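PDB 3OZY: putative mandelate racemase from Bordetella bronchiseptica, which is of unknown function but, as a magnesium-binding enolase superfamily member that binds m-xylarate, probably acts on sugar-acid substrates. Local coordinates for residues L215-P229 against L241-N255. Residues are numbered along the deposited sequence; the frame is centred on the assembly and turned at random. Where two conformers were deposited one is given.
Sequences LRILDEAGCYWFEEP and LRAQGTPVRIATGEN. With MG (magnesium ion), chain C.
With CG anti to the carbonyl carbon (chi1 -62°), R249 runs over Y224, whose own CG, anti to its backbone N, swings the phenol ring under the guanidinium. The two planes lie 6° apart, R249 CZ sitting 3.8 Å from the Y224 ring centroid in a cation-pi stack. Two donors grip Y224 O: R249 N, and R249 NH1 at 3.0 Å, on a lone pair; this second bond, with Y224 O nearly in the guanidinium plane, probably helps fix the group's rotation. The parallel ladder continues as F226 N donates to R249 O (2.8 Å) and A251 N to F226 O. A251 CB lies over the five-membered ring of W225 in a CH-pi contact, 4.0 Å from its centroid. At the C-terminal end of strand 225-227 and just past strand 249-252, E227 OE2 and E254 OE2 each bind magnesium at 2.2 Å, carboxylate planes 75° apart; D201 is the third protein ligand and K171 pairs with E227 OE1. N255 ND2 holds E228 OE2 on its syn lone pair. V248 CB packs on L215 CD1 (3.8 Å). Strand 225-227, helix 235-242 and strand 249-252 form a beta-alpha-beta unit of the barrel; helix 208-220 packs beside it.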
# COMPACT_ATOMS: atom_id res chain seq x y z
N LEU A 215 21.60 -0.12 -19.17
CA LEU A 215 22.40 -1.16 -18.51
C LEU A 215 23.72 -1.41 -19.26
O LEU A 215 24.77 -1.64 -18.64
CB LEU A 215 21.59 -2.45 -18.36
CG LEU A 215 22.31 -3.64 -17.73
CD1 LEU A 215 22.80 -3.32 -16.31
CD2 LEU A 215 21.38 -4.85 -17.71
N ARG A 216 23.68 -1.37 -20.58
CA ARG A 216 24.91 -1.55 -21.37
C ARG A 216 25.95 -0.49 -21.01
O ARG A 216 27.14 -0.78 -20.88
CB ARG A 216 24.61 -1.48 -22.87
CG ARG A 216 23.87 -2.71 -23.39
CD ARG A 216 23.34 -2.45 -24.78
NE ARG A 216 22.79 -3.67 -25.37
CZ ARG A 216 22.26 -3.73 -26.58
NH1 ARG A 216 22.18 -2.64 -27.34
NH2 ARG A 216 21.79 -4.88 -27.03
N ILE A 217 25.49 0.76 -20.87
CA ILE A 217 26.33 1.88 -20.46
C ILE A 217 26.88 1.65 -19.06
O ILE A 217 28.08 1.82 -18.81
CB ILE A 217 25.52 3.21 -20.45
CG1 ILE A 217 24.95 3.50 -21.84
CG2 ILE A 217 26.39 4.36 -19.95
CD1 ILE A 217 26.01 3.67 -22.91
N LEU A 218 26.00 1.27 -18.14
CA LEU A 218 26.39 1.06 -16.74
C LEU A 218 27.46 -0.03 -16.66
O LEU A 218 28.40 0.05 -15.86
CB LEU A 218 25.20 0.67 -15.87
CG LEU A 218 23.96 1.56 -15.98
CD1 LEU A 218 22.96 1.15 -14.90
CD2 LEU A 218 24.28 3.04 -15.89
N ASP A 219 27.32 -1.05 -17.49
CA ASP A 219 28.28 -2.14 -17.54
C ASP A 219 29.64 -1.61 -18.02
O ASP A 219 30.67 -1.83 -17.39
CB ASP A 219 27.70 -3.22 -18.47
CG ASP A 219 28.48 -4.52 -18.46
OD1 ASP A 219 29.48 -4.65 -17.74
OD2 ASP A 219 28.06 -5.43 -19.21
N GLU A 220 29.62 -0.86 -19.12
CA GLU A 220 30.83 -0.24 -19.65
C GLU A 220 31.54 0.60 -18.59
O GLU A 220 32.78 0.57 -18.49
CB GLU A 220 30.44 0.63 -20.84
CG GLU A 220 31.55 1.49 -21.42
CD GLU A 220 31.01 2.57 -22.36
OE1 GLU A 220 30.02 2.29 -23.07
OE2 GLU A 220 31.56 3.69 -22.37
N ALA A 221 30.77 1.33 -17.79
CA ALA A 221 31.31 2.22 -16.75
C ALA A 221 31.60 1.50 -15.44
O ALA A 221 32.05 2.12 -14.47
CB ALA A 221 30.36 3.40 -16.51
N GLY A 222 31.35 0.20 -15.40
CA GLY A 222 31.63 -0.58 -14.21
C GLY A 222 30.83 -0.17 -12.99
O GLY A 222 31.30 -0.24 -11.86
N CYS A 223 29.58 0.24 -13.21
CA CYS A 223 28.74 0.67 -12.09
C CYS A 223 28.41 -0.45 -11.11
O CYS A 223 28.22 -1.61 -11.50
CB CYS A 223 27.45 1.31 -12.61
SG CYS A 223 27.73 2.85 -13.48
N TYR A 224 28.33 -0.10 -9.84
CA TYR A 224 28.06 -1.07 -8.78
C TYR A 224 26.62 -1.62 -8.82
O TYR A 224 26.40 -2.83 -8.72
CB TYR A 224 28.34 -0.43 -7.42
CG TYR A 224 28.34 -1.40 -6.26
CD1 TYR A 224 29.48 -2.15 -5.95
CD2 TYR A 224 27.21 -1.56 -5.46
CE1 TYR A 224 29.47 -3.04 -4.89
CE2 TYR A 224 27.20 -2.44 -4.40
CZ TYR A 224 28.33 -3.18 -4.11
OH TYR A 224 28.31 -4.06 -3.06
N TRP A 225 25.65 -0.72 -8.96
CA TRP A 225 24.25 -1.13 -9.06
C TRP A 225 23.42 -0.16 -9.86
O TRP A 225 23.83 0.98 -10.09
CB TRP A 225 23.63 -1.45 -7.69
CG TRP A 225 23.21 -0.31 -6.76
CD1 TRP A 225 22.56 0.87 -7.08
CD2 TRP A 225 23.29 -0.35 -5.34
NE1 TRP A 225 22.30 1.58 -5.91
CE2 TRP A 225 22.73 0.84 -4.84
CE3 TRP A 225 23.81 -1.28 -4.43
CZ2 TRP A 225 22.68 1.13 -3.46
CZ3 TRP A 225 23.76 -1.01 -3.08
CH2 TRP A 225 23.20 0.19 -2.60
N PHE A 226 22.26 -0.65 -10.30
CA PHE A 226 21.24 0.07 -11.07
C PHE A 226 19.98 -0.01 -10.19
O PHE A 226 19.35 -1.07 -10.10
CB PHE A 226 21.01 -0.70 -12.38
CG PHE A 226 20.22 0.04 -13.44
CD1 PHE A 226 19.80 1.35 -13.28
CD2 PHE A 226 19.95 -0.60 -14.64
CE1 PHE A 226 19.12 2.00 -14.30
CE2 PHE A 226 19.27 0.03 -15.66
CZ PHE A 226 18.85 1.33 -15.50
N GLU A 227 19.65 1.09 -9.53
CA GLU A 227 18.58 1.14 -8.53
C GLU A 227 17.28 1.68 -9.12
O GLU A 227 17.30 2.63 -9.92
CB GLU A 227 19.05 2.01 -7.36
CG GLU A 227 17.97 2.38 -6.37
CD GLU A 227 18.54 3.04 -5.14
OE1 GLU A 227 19.78 3.05 -4.97
OE2 GLU A 227 17.74 3.55 -4.32
N GLU A 228 16.16 1.07 -8.73
CA GLU A 228 14.84 1.40 -9.28
C GLU A 228 14.91 1.68 -10.79
O GLU A 228 14.46 2.73 -11.26
CB GLU A 228 14.16 2.54 -8.53
CG GLU A 228 13.70 2.16 -7.12
CD GLU A 228 12.64 3.10 -6.59
OE1 GLU A 228 12.70 4.31 -6.93
OE2 GLU A 228 11.75 2.65 -5.85
N PRO A 229 15.45 0.74 -11.56
CA PRO A 229 15.54 0.99 -13.00
C PRO A 229 14.17 1.11 -13.65
O PRO A 229 14.01 1.84 -14.63
CB PRO A 229 16.26 -0.26 -13.52
CG PRO A 229 15.91 -1.34 -12.51
CD PRO A 229 15.93 -0.61 -11.19
N LEU A 241 16.41 -7.59 -16.85
CA LEU A 241 17.67 -6.87 -16.67
C LEU A 241 18.73 -7.76 -16.03
O LEU A 241 19.87 -7.81 -16.48
CB LEU A 241 17.46 -5.61 -15.83
CG LEU A 241 16.58 -4.53 -16.45
CD1 LEU A 241 16.29 -3.42 -15.44
CD2 LEU A 241 17.27 -3.97 -17.69
N ARG A 242 18.34 -8.47 -14.98
CA ARG A 242 19.27 -9.35 -14.29
C ARG A 242 19.74 -10.49 -15.19
O ARG A 242 20.90 -10.92 -15.11
CB ARG A 242 18.60 -9.85 -13.02
CG ARG A 242 19.51 -10.60 -12.12
CD ARG A 242 18.91 -10.72 -10.75
NE ARG A 242 19.76 -11.60 -9.98
CZ ARG A 242 19.63 -12.92 -9.95
NH1 ARG A 242 18.66 -13.51 -10.64
NH2 ARG A 242 20.47 -13.64 -9.23
N ALA A 243 18.85 -10.98 -16.05
CA ALA A 243 19.16 -12.08 -16.96
C ALA A 243 20.23 -11.72 -17.98
O ALA A 243 20.74 -12.60 -18.68
CB ALA A 243 17.89 -12.55 -17.66
N GLN A 244 20.58 -10.44 -18.10
CA GLN A 244 21.64 -10.07 -19.03
C GLN A 244 23.01 -10.51 -18.52
O GLN A 244 23.98 -10.51 -19.28
CB GLN A 244 21.62 -8.57 -19.33
CG GLN A 244 20.27 -8.09 -19.89
CD GLN A 244 19.75 -8.95 -21.03
OE1 GLN A 244 20.42 -9.11 -22.05
NE2 GLN A 244 18.56 -9.52 -20.86
N GLY A 245 23.09 -10.89 -17.25
CA GLY A 245 24.30 -11.46 -16.69
C GLY A 245 25.47 -10.50 -16.58
O GLY A 245 26.63 -10.92 -16.66
N THR A 246 25.20 -9.22 -16.39
CA THR A 246 26.28 -8.26 -16.24
C THR A 246 26.75 -8.21 -14.79
O THR A 246 26.07 -8.71 -13.90
CB THR A 246 25.86 -6.83 -16.63
OG1 THR A 246 25.06 -6.25 -15.59
CG2 THR A 246 25.12 -6.79 -17.98
N PRO A 247 27.92 -7.62 -14.55
CA PRO A 247 28.37 -7.43 -13.16
C PRO A 247 27.65 -6.29 -12.44
O PRO A 247 27.97 -6.03 -11.28
CB PRO A 247 29.86 -7.11 -13.31
CG PRO A 247 30.23 -7.65 -14.68
CD PRO A 247 29.01 -7.40 -15.51
N VAL A 248 26.71 -5.63 -13.11
CA VAL A 248 25.96 -4.54 -12.48
C VAL A 248 24.77 -5.13 -11.72
O VAL A 248 23.95 -5.85 -12.29
CB VAL A 248 25.42 -3.53 -13.52
CG1 VAL A 248 24.72 -2.37 -12.84
CG2 VAL A 248 26.55 -3.01 -14.42
N ARG A 249 24.69 -4.85 -10.42
CA ARG A 249 23.61 -5.38 -9.59
C ARG A 249 22.30 -4.67 -9.88
O ARG A 249 22.28 -3.44 -10.02
CB ARG A 249 23.97 -5.20 -8.12
CG ARG A 249 25.21 -5.94 -7.69
CD ARG A 249 25.86 -5.28 -6.47
NE ARG A 249 27.10 -5.97 -6.11
CZ ARG A 249 28.26 -5.79 -6.72
NH1 ARG A 249 28.35 -4.91 -7.71
NH2 ARG A 249 29.34 -6.47 -6.34
N ILE A 250 21.20 -5.42 -9.95
CA ILE A 250 19.87 -4.83 -10.04
C ILE A 250 19.35 -4.62 -8.62
O ILE A 250 19.21 -5.59 -7.85
CB ILE A 250 18.92 -5.70 -10.89
CG1 ILE A 250 19.52 -5.94 -12.28
CG2 ILE A 250 17.52 -5.07 -10.99
CD1 ILE A 250 19.93 -4.67 -13.02
N ALA A 251 19.08 -3.37 -8.25
CA ALA A 251 18.71 -3.00 -6.89
C ALA A 251 17.35 -2.33 -6.85
O ALA A 251 17.04 -1.50 -7.70
CB ALA A 251 19.77 -2.05 -6.32
N THR A 252 16.55 -2.67 -5.85
CA THR A 252 15.31 -1.96 -5.61
C THR A 252 14.85 -2.25 -4.19
O THR A 252 15.27 -3.22 -3.57
CB THR A 252 14.21 -2.31 -6.65
OG1 THR A 252 13.09 -1.44 -6.46
CG2 THR A 252 13.77 -3.79 -6.54
N GLY A 253 14.02 -1.36 -3.64
CA GLY A 253 13.40 -1.68 -2.37
C GLY A 253 12.84 -0.54 -1.54
O GLY A 253 12.05 -0.80 -0.63
N GLU A 254 13.22 0.70 -1.82
CA GLU A 254 12.68 1.79 -1.00
C GLU A 254 11.17 1.91 -1.12
O GLU A 254 10.51 2.41 -0.21
CB GLU A 254 13.35 3.12 -1.31
CG GLU A 254 12.87 3.77 -2.57
CD GLU A 254 13.82 4.85 -3.02
OE1 GLU A 254 13.37 6.00 -3.19
OE2 GLU A 254 15.01 4.54 -3.18
N ASN A 255 10.60 1.43 -2.23
CA ASN A 255 9.17 1.55 -2.46
C ASN A 255 8.43 0.22 -2.47
O ASN A 255 7.27 0.15 -2.88
CB ASN A 255 8.91 2.40 -3.71
CG ASN A 255 9.23 3.86 -3.47
OD1 ASN A 255 8.74 4.46 -2.51
ND2 ASN A 255 10.07 4.43 -4.32
MG MG C . 16.52 5.43 -4.45
O HOH W 1 11.83 0.32 -4.58
O HOH W 2 15.13 5.12 -6.16
O HOH W 3 15.24 7.43 -4.36
O HOH W 4 17.79 6.45 -2.73